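Local coordinates for protein citrate synthase (PDB 6ABX) that probably condenses oxaloacetate with acetyl-CoA and water to give citrate and CoA, a step of the tricarboxylic acid cycle, at residues L50-L55 with D62-R67. Sequence-based numbering, arbitrary orientation.
Sequences LWYGKL and DDFKSR
Phe64 reaches from helix 58-69 to the C-terminal end of helix 43-52, where its ring meets Trp51 and Tyr52. From CB, CG lies anti to the backbone N (chi1 179°), which carries the ring across. CD1 lies 4.1 Å and CE1 3.9 Å from Tyr52 CE2. In this offset edge-to-face stack the Tyr52 edge is directed at the Phe64 face, with planes at 80°. CE1 also reaches Trp51 CE3, and at the tip CZ sits against the CE3-CZ3 edge of Trp51, 3.6 Å from CZ3; the rings meet edge to edge, the side chains crossing at about a right angle. Beyond the rings, one water bridges Tyr52 OH (2.9 Å) and Arg67 NH1, from which it accepts at 2.7 Å; a second joins the same groups with a weak bond to NH1. A leucine in place of Phe64 would probably leave the Tyr52 edge without its aromatic face and open a gap against Trp51. Tyr48, also on helix 43-52, packs edge-to-face with Phe64. Trp51 packs on helices 112-134 and 324-343, its NE1 hydrogen-bonded to Thr337 OG1, and Arg67 touches Ile117, so both helices lean on helix 112-134.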
ATOM      1  N   LEU A  50     -18.394   2.928 -13.839  1.00 12.43           N
ATOM      2  CA  LEU A  50     -17.104   2.283 -13.624  1.00 12.36           C
ATOM      3  C   LEU A  50     -17.268   0.996 -12.811  1.00 12.53           C
ATOM      4  O   LEU A  50     -16.649  -0.051 -13.140  1.00 12.49           O
ATOM      5  CB  LEU A  50     -16.147   3.288 -12.949  1.00 12.89           C
ATOM      6  CG  LEU A  50     -15.588   4.330 -13.893  1.00 13.01           C
ATOM      7  CD1 LEU A  50     -14.865   5.451 -13.149  1.00 12.29           C
ATOM      8  CD2 LEU A  50     -14.651   3.708 -14.933  1.00 14.51           C
ATOM      9  N   TRP A  51     -18.083   1.020 -11.763  1.00 11.90           N
ATOM     10  CA  TRP A  51     -18.231  -0.147 -10.870  1.00 12.43           C
ATOM     11  C   TRP A  51     -19.085  -1.250 -11.496  1.00 14.79           C
ATOM     12  O   TRP A  51     -18.728  -2.399 -11.364  1.00 15.20           O
ATOM     13  CB  TRP A  51     -18.819   0.229  -9.514  1.00 13.05           C
ATOM     14  CG  TRP A  51     -17.800   0.826  -8.570  1.00 11.76           C
ATOM     15  CD1 TRP A  51     -16.507   0.449  -8.393  1.00 12.95           C
ATOM     16  CD2 TRP A  51     -18.035   1.890  -7.632  1.00 11.23           C
ATOM     17  NE1 TRP A  51     -15.894   1.224  -7.433  1.00 12.89           N
ATOM     18  CE2 TRP A  51     -16.806   2.111  -6.933  1.00 11.96           C
ATOM     19  CE3 TRP A  51     -19.155   2.653  -7.280  1.00 12.54           C
ATOM     20  CZ2 TRP A  51     -16.677   3.065  -5.942  1.00 11.34           C
ATOM     21  CZ3 TRP A  51     -19.019   3.600  -6.298  1.00 13.25           C
ATOM     22  CH2 TRP A  51     -17.789   3.805  -5.640  1.00 12.41           C
ATOM     23  N   TYR A  52     -20.157  -0.882 -12.203  1.00 15.20           N
ATOM     24  CA  TYR A  52     -21.164  -1.914 -12.635  1.00 16.73           C
ATOM     25  C   TYR A  52     -21.123  -2.194 -14.129  1.00 18.31           C
ATOM     26  O   TYR A  52     -21.785  -3.144 -14.561  1.00 19.88           O
ATOM     27  CB  TYR A  52     -22.558  -1.469 -12.199  1.00 16.96           C
ATOM     28  CG  TYR A  52     -22.739  -1.340 -10.711  1.00 16.46           C
ATOM     29  CD1 TYR A  52     -22.569  -2.438  -9.878  1.00 18.60           C
ATOM     30  CD2 TYR A  52     -23.051  -0.123 -10.105  1.00 15.48           C
ATOM     31  CE1 TYR A  52     -22.724  -2.339  -8.509  1.00 19.72           C
ATOM     32  CE2 TYR A  52     -23.226  -0.023  -8.733  1.00 19.02           C
ATOM     33  CZ  TYR A  52     -23.038  -1.134  -7.930  1.00 18.82           C
ATOM     34  OH  TYR A  52     -23.185  -1.057  -6.576  1.00 20.92           O
ATOM     35  N   GLY A  53     -20.428  -1.389 -14.920  1.00 16.59           N
ATOM     36  CA  GLY A  53     -20.102  -1.695 -16.286  1.00 16.70           C
ATOM     37  C   GLY A  53     -21.098  -1.184 -17.318  1.00 17.28           C
ATOM     38  O   GLY A  53     -20.893  -1.408 -18.488  1.00 18.74           O
ATOM     39  N   LYS A  54     -22.129  -0.473 -16.872  1.00 15.85           N
ATOM     40  CA  LYS A  54     -23.147   0.026 -17.787  1.00 17.05           C
ATOM     41  C   LYS A  54     -23.708   1.330 -17.256  1.00 15.05           C
ATOM     42  O   LYS A  54     -23.644   1.599 -16.051  1.00 14.86           O
ATOM     43  CB  LYS A  54     -24.254  -1.020 -17.944  1.00 20.67           C
ATOM     44  CG  LYS A  54     -25.109  -1.255 -16.718  1.00 26.61           C
ATOM     45  CD  LYS A  54     -26.023  -2.480 -16.824  1.00 32.33           C
ATOM     46  CE  LYS A  54     -26.973  -2.694 -15.643  1.00 35.98           C
ATOM     47  NZ  LYS A  54     -26.544  -2.034 -14.374  1.00 34.47           N
ATOM     48  N   LEU A  55     -24.259   2.145 -18.165  1.00 14.07           N
ATOM     49  CA  LEU A  55     -24.967   3.342 -17.714  1.00 14.12           C
ATOM     50  C   LEU A  55     -26.239   2.937 -16.977  1.00 14.98           C
ATOM     51  O   LEU A  55     -26.999   2.035 -17.399  1.00 15.20           O
ATOM     52  CB  LEU A  55     -25.267   4.275 -18.876  1.00 14.78           C
ATOM     53  CG  LEU A  55     -24.076   4.946 -19.553  1.00 14.50           C
ATOM     54  CD1 LEU A  55     -24.483   5.604 -20.837  1.00 15.26           C
ATOM     55  CD2 LEU A  55     -23.412   5.958 -18.647  1.00 16.24           C
ATOM     56  N   ASP A  62     -31.078   6.797  -9.184  1.00 16.65           N
ATOM     57  CA  ASP A  62     -31.741   7.353  -7.994  1.00 21.00           C
ATOM     58  C   ASP A  62     -31.411   6.527  -6.739  1.00 17.79           C
ATOM     59  O   ASP A  62     -31.065   7.062  -5.707  1.00 18.92           O
ATOM     60  CB  ASP A  62     -33.260   7.381  -8.160  1.00 24.15           C
ATOM     61  CG  ASP A  62     -33.904   8.179  -7.040  1.00 29.05           C
ATOM     62  OD1 ASP A  62     -33.547   9.393  -6.899  1.00 32.44           O
ATOM     63  OD2 ASP A  62     -34.684   7.581  -6.276  1.00 33.70           O
ATOM     64  N   ASP A  63     -31.516   5.199  -6.834  1.00 16.36           N
ATOM     65  CA  ASP A  63     -31.183   4.324  -5.720  1.00 17.85           C
ATOM     66  C   ASP A  63     -29.706   4.486  -5.320  1.00 17.88           C
ATOM     67  O   ASP A  63     -29.367   4.481  -4.165  1.00 17.95           O
ATOM     68  CB  ASP A  63     -31.463   2.848  -6.037  1.00 20.60           C
ATOM     69  CG  ASP A  63     -32.949   2.556  -6.108  1.00 22.44           C
ATOM     70  OD1 ASP A  63     -33.734   3.482  -5.816  1.00 22.38           O
ATOM     71  OD2 ASP A  63     -33.289   1.415  -6.453  1.00 24.72           O
ATOM     72  N   PHE A  64     -28.813   4.544  -6.318  1.00 15.66           N
ATOM     73  CA  PHE A  64     -27.366   4.554  -6.123  1.00 15.25           C
ATOM     74  C   PHE A  64     -26.945   5.881  -5.504  1.00 14.22           C
ATOM     75  O   PHE A  64     -26.083   5.868  -4.573  1.00 14.89           O
ATOM     76  CB  PHE A  64     -26.664   4.361  -7.464  1.00 14.30           C
ATOM     77  CG  PHE A  64     -25.162   4.369  -7.417  1.00 13.65           C
ATOM     78  CD1 PHE A  64     -24.442   3.349  -6.783  1.00 16.34           C
ATOM     79  CD2 PHE A  64     -24.474   5.407  -7.997  1.00 13.89           C
ATOM     80  CE1 PHE A  64     -23.055   3.352  -6.807  1.00 15.77           C
ATOM     81  CE2 PHE A  64     -23.092   5.429  -7.984  1.00 14.47           C
ATOM     82  CZ  PHE A  64     -22.387   4.396  -7.398  1.00 16.43           C
ATOM     83  N   LYS A  65     -27.540   6.976  -5.986  1.00 15.64           N
ATOM     84  CA  LYS A  65     -27.267   8.351  -5.411  1.00 15.73           C
ATOM     85  C   LYS A  65     -27.627   8.355  -3.922  1.00 16.77           C
ATOM     86  O   LYS A  65     -26.884   8.825  -3.098  1.00 16.26           O
ATOM     87  CB  LYS A  65     -28.075   9.443  -6.117  1.00 17.30           C
ATOM     88  CG  LYS A  65     -27.513   9.849  -7.464  1.00 20.51           C
ATOM     89  CD  LYS A  65     -28.539  10.624  -8.274  1.00 23.86           C
ATOM     90  CE  LYS A  65     -28.917  11.968  -7.707  1.00 28.91           C
ATOM     91  NZ  LYS A  65     -30.012  12.552  -8.518  1.00 32.29           N
ATOM     92  N   SER A  66     -28.746   7.709  -3.582  1.00 15.97           N
ATOM     93  CA  SER A  66     -29.192   7.587  -2.182  1.00 16.03           C
ATOM     94  C   SER A  66     -28.230   6.758  -1.350  1.00 15.22           C
ATOM     95  O   SER A  66     -27.918   7.119  -0.249  1.00 16.60           O
ATOM     96  CB  SER A  66     -30.584   7.027  -2.087  1.00 18.20           C
ATOM     97  OG  SER A  66     -31.489   7.969  -2.594  1.00 24.28           O
ATOM     98  N   ARG A  67     -27.752   5.653  -1.905  1.00 14.30           N
ATOM     99  CA  ARG A  67     -26.877   4.801  -1.227  1.00 15.99           C
ATOM    100  C   ARG A  67     -25.582   5.511  -0.876  1.00 16.36           C
ATOM    101  O   ARG A  67     -25.118   5.372   0.254  1.00 17.96           O
ATOM    102  CB  ARG A  67     -26.584   3.556  -2.043  1.00 18.90           C
ATOM    103  CG  ARG A  67     -25.727   2.570  -1.275  1.00 22.39           C
ATOM    104  CD  ARG A  67     -25.498   1.294  -2.026  1.00 27.70           C
ATOM    105  NE  ARG A  67     -24.747   0.373  -1.179  1.00 29.16           N
ATOM    106  CZ  ARG A  67     -24.286  -0.793  -1.588  1.00 32.52           C
ATOM    107  NH1 ARG A  67     -24.484  -1.172  -2.847  1.00 30.17           N
ATOM    108  NH2 ARG A  67     -23.635  -1.559  -0.726  1.00 29.38           N
TER
HETATM  109  O   HOH W   1     -23.100  -3.380  -5.084  1.00 28.29           O
HETATM  110  O   HOH W   2     -25.487  -0.078  -5.155  1.00 29.07           O